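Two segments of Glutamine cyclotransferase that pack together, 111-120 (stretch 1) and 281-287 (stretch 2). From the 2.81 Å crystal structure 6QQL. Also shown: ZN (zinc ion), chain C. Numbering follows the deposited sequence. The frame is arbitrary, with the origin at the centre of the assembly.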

# COMPACT_ATOMS: atom_id res chain seq x y z
N THR A 111 9.86 -3.79 -4.57
CA THR A 111 10.90 -2.99 -3.95
C THR A 111 11.66 -2.25 -5.05
O THR A 111 11.86 -2.79 -6.14
CB THR A 111 11.87 -3.87 -3.14
OG1 THR A 111 11.12 -4.69 -2.22
CG2 THR A 111 12.91 -3.00 -2.38
N ARG A 112 12.00 -1.00 -4.77
CA ARG A 112 12.87 -0.25 -5.67
C ARG A 112 14.23 -0.94 -5.74
O ARG A 112 14.74 -1.41 -4.71
CB ARG A 112 13.01 1.19 -5.18
CG ARG A 112 13.92 2.05 -6.05
CD ARG A 112 13.52 3.50 -5.95
NE ARG A 112 14.25 4.40 -6.84
CZ ARG A 112 13.99 4.53 -8.14
NH1 ARG A 112 13.04 3.79 -8.71
NH2 ARG A 112 14.69 5.39 -8.88
N PRO A 113 14.83 -1.05 -6.92
CA PRO A 113 16.05 -1.86 -7.08
C PRO A 113 17.31 -1.24 -6.48
O PRO A 113 18.37 -1.89 -6.51
CB PRO A 113 16.20 -1.97 -8.60
CG PRO A 113 14.88 -1.59 -9.17
CD PRO A 113 14.33 -0.59 -8.23
N VAL A 114 17.22 -0.02 -5.97
CA VAL A 114 18.40 0.74 -5.56
C VAL A 114 18.00 1.70 -4.45
O VAL A 114 16.89 2.23 -4.45
CB VAL A 114 18.97 1.56 -6.73
CG1 VAL A 114 19.86 0.68 -7.58
CG2 VAL A 114 17.82 2.11 -7.53
N CYS A 115 18.92 1.90 -3.50
CA CYS A 115 18.81 3.01 -2.55
C CYS A 115 19.50 4.24 -3.14
O CYS A 115 20.61 4.62 -2.77
CB CYS A 115 19.35 2.61 -1.18
SG CYS A 115 20.80 1.49 -1.06
N ASP A 116 18.79 4.88 -4.09
CA ASP A 116 19.25 6.07 -4.80
C ASP A 116 19.51 7.26 -3.89
O ASP A 116 20.10 8.25 -4.34
CB ASP A 116 18.19 6.55 -5.77
CG ASP A 116 17.72 5.48 -6.63
OD1 ASP A 116 18.57 4.98 -7.39
OD2 ASP A 116 16.54 5.13 -6.51
N GLN A 117 18.96 7.24 -2.68
CA GLN A 117 19.00 8.39 -1.80
C GLN A 117 19.77 8.08 -0.52
O GLN A 117 19.54 8.72 0.51
CB GLN A 117 17.57 8.82 -1.46
CG GLN A 117 16.62 8.84 -2.65
CD GLN A 117 16.56 10.19 -3.29
OE1 GLN A 117 16.60 11.22 -2.62
NE2 GLN A 117 16.48 10.21 -4.62
N ASP A 118 20.67 7.10 -0.57
CA ASP A 118 21.48 6.77 0.59
C ASP A 118 22.45 7.90 0.88
O ASP A 118 22.96 8.55 -0.03
CB ASP A 118 22.26 5.47 0.35
CG ASP A 118 22.76 4.82 1.65
OD1 ASP A 118 21.96 4.20 2.38
OD2 ASP A 118 23.99 4.93 1.92
N ALA A 119 22.71 8.13 2.17
CA ALA A 119 23.63 9.20 2.55
C ALA A 119 25.01 8.97 1.95
O ALA A 119 25.72 9.93 1.64
CB ALA A 119 23.74 9.31 4.07
N ASN A 120 25.39 7.69 1.76
CA ASN A 120 26.67 7.33 1.17
C ASN A 120 26.47 7.08 -0.32
O ASN A 120 25.88 6.05 -0.68
CB ASN A 120 27.24 6.08 1.84
CG ASN A 120 28.45 5.52 1.10
OD1 ASN A 120 29.19 6.26 0.45
ND2 ASN A 120 28.66 4.22 1.20
N HIS A 281 14.52 7.40 5.83
CA HIS A 281 14.87 6.05 5.41
C HIS A 281 14.48 5.77 3.97
O HIS A 281 14.83 4.70 3.45
CB HIS A 281 14.16 5.05 6.32
CG HIS A 281 12.68 5.11 6.21
ND1 HIS A 281 11.96 6.24 6.51
CD2 HIS A 281 11.78 4.19 5.78
CE1 HIS A 281 10.67 6.02 6.29
NE2 HIS A 281 10.54 4.78 5.85
N TRP A 282 13.80 6.71 3.32
CA TRP A 282 13.19 6.46 2.02
C TRP A 282 14.25 6.24 0.94
O TRP A 282 15.16 7.05 0.78
CB TRP A 282 12.29 7.64 1.66
CG TRP A 282 11.80 7.68 0.29
CD1 TRP A 282 10.86 6.86 -0.27
CD2 TRP A 282 12.15 8.64 -0.72
NE1 TRP A 282 10.64 7.22 -1.58
CE2 TRP A 282 11.42 8.31 -1.88
CE3 TRP A 282 13.03 9.73 -0.77
CZ2 TRP A 282 11.52 9.05 -3.07
CZ3 TRP A 282 13.15 10.45 -1.96
CH2 TRP A 282 12.39 10.11 -3.09
N HIS A 283 14.11 5.13 0.21
CA HIS A 283 15.04 4.76 -0.85
C HIS A 283 16.48 4.84 -0.34
O HIS A 283 17.39 5.36 -0.99
CB HIS A 283 14.81 5.63 -2.08
CG HIS A 283 13.48 5.38 -2.72
ND1 HIS A 283 12.98 6.14 -3.75
CD2 HIS A 283 12.52 4.45 -2.45
CE1 HIS A 283 11.79 5.70 -4.09
NE2 HIS A 283 11.48 4.68 -3.32
N THR A 284 16.67 4.23 0.82
CA THR A 284 17.84 4.33 1.67
C THR A 284 18.05 2.97 2.30
O THR A 284 17.08 2.27 2.63
CB THR A 284 17.63 5.42 2.73
OG1 THR A 284 17.90 6.72 2.19
CG2 THR A 284 18.42 5.18 4.01
N GLN A 285 19.31 2.58 2.49
CA GLN A 285 19.59 1.30 3.10
C GLN A 285 18.95 1.16 4.48
O GLN A 285 18.76 0.03 4.94
CB GLN A 285 21.11 1.11 3.17
CG GLN A 285 21.59 -0.32 3.00
CD GLN A 285 23.11 -0.44 3.19
OE1 GLN A 285 23.79 0.56 3.48
NE2 GLN A 285 23.65 -1.66 3.01
N ARG A 286 18.61 2.27 5.15
CA ARG A 286 17.91 2.22 6.43
C ARG A 286 16.44 1.81 6.30
O ARG A 286 15.81 1.51 7.31
CB ARG A 286 18.00 3.57 7.16
CG ARG A 286 19.21 3.74 8.10
CD ARG A 286 20.51 3.82 7.31
NE ARG A 286 20.58 4.97 6.41
CZ ARG A 286 21.58 5.23 5.57
NH1 ARG A 286 22.64 4.42 5.52
NH2 ARG A 286 21.53 6.31 4.79
N ASP A 287 15.86 1.83 5.09
CA ASP A 287 14.53 1.25 4.98
C ASP A 287 14.67 -0.25 5.14
O ASP A 287 14.87 -0.98 4.16
CB ASP A 287 13.83 1.64 3.67
CG ASP A 287 12.37 1.06 3.56
OD1 ASP A 287 11.85 0.48 4.54
OD2 ASP A 287 11.73 1.22 2.49
ZN ZN C . 9.54 3.93 -3.16
O HOH W 1 24.78 2.70 4.41

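Neither stretch forms regular helix or strand; each contains a type I turn, and polar and carbon contacts join them. In Trp-282 the CA-to-CB bond points sideways, but the end of the long indole comes nearer, bringing CZ3 to 3.6 Å from OE1 of Gln-117.

His-283 has the largest area covered by the other stretch. Its imidazole can serve two partners at once: NE2 binds the zinc ion at 2.1 Å, while CD of Arg-112 sits over one face, 3.4 Å from the ring centroid, a CH-pi contact that a flat aromatic ring accepts well. Arg-112 NE is itself held by OD2 of Asp-116 in a very short salt bridge of 2.4 Å. The backbone of His-283 contributes too: its O accepts a hydrogen bond from N of Gln-117 (3.0 Å), a residue of the type I turn from Cys-115 to Asp-118.

Thr-284 brings a hydroxyl near that turn, with OG1 3.1 Å from O of Gln-117, and begins a second type I turn. There the backbone N of Gln-285 donates to OD1 of Asp-118 (3.1 Å), while its side-chain carbonyl OE1 accepts from a water that also donates, weakly, to Asp-118 OD2. Finally, Arg-286 also points sideways at CB, but the end of its long side chain comes nearer, setting NH1 3.2 Å from OD1 of Asp-118. That oxygen lies over the guanidinium face, so the salt bridge rests on charge alone.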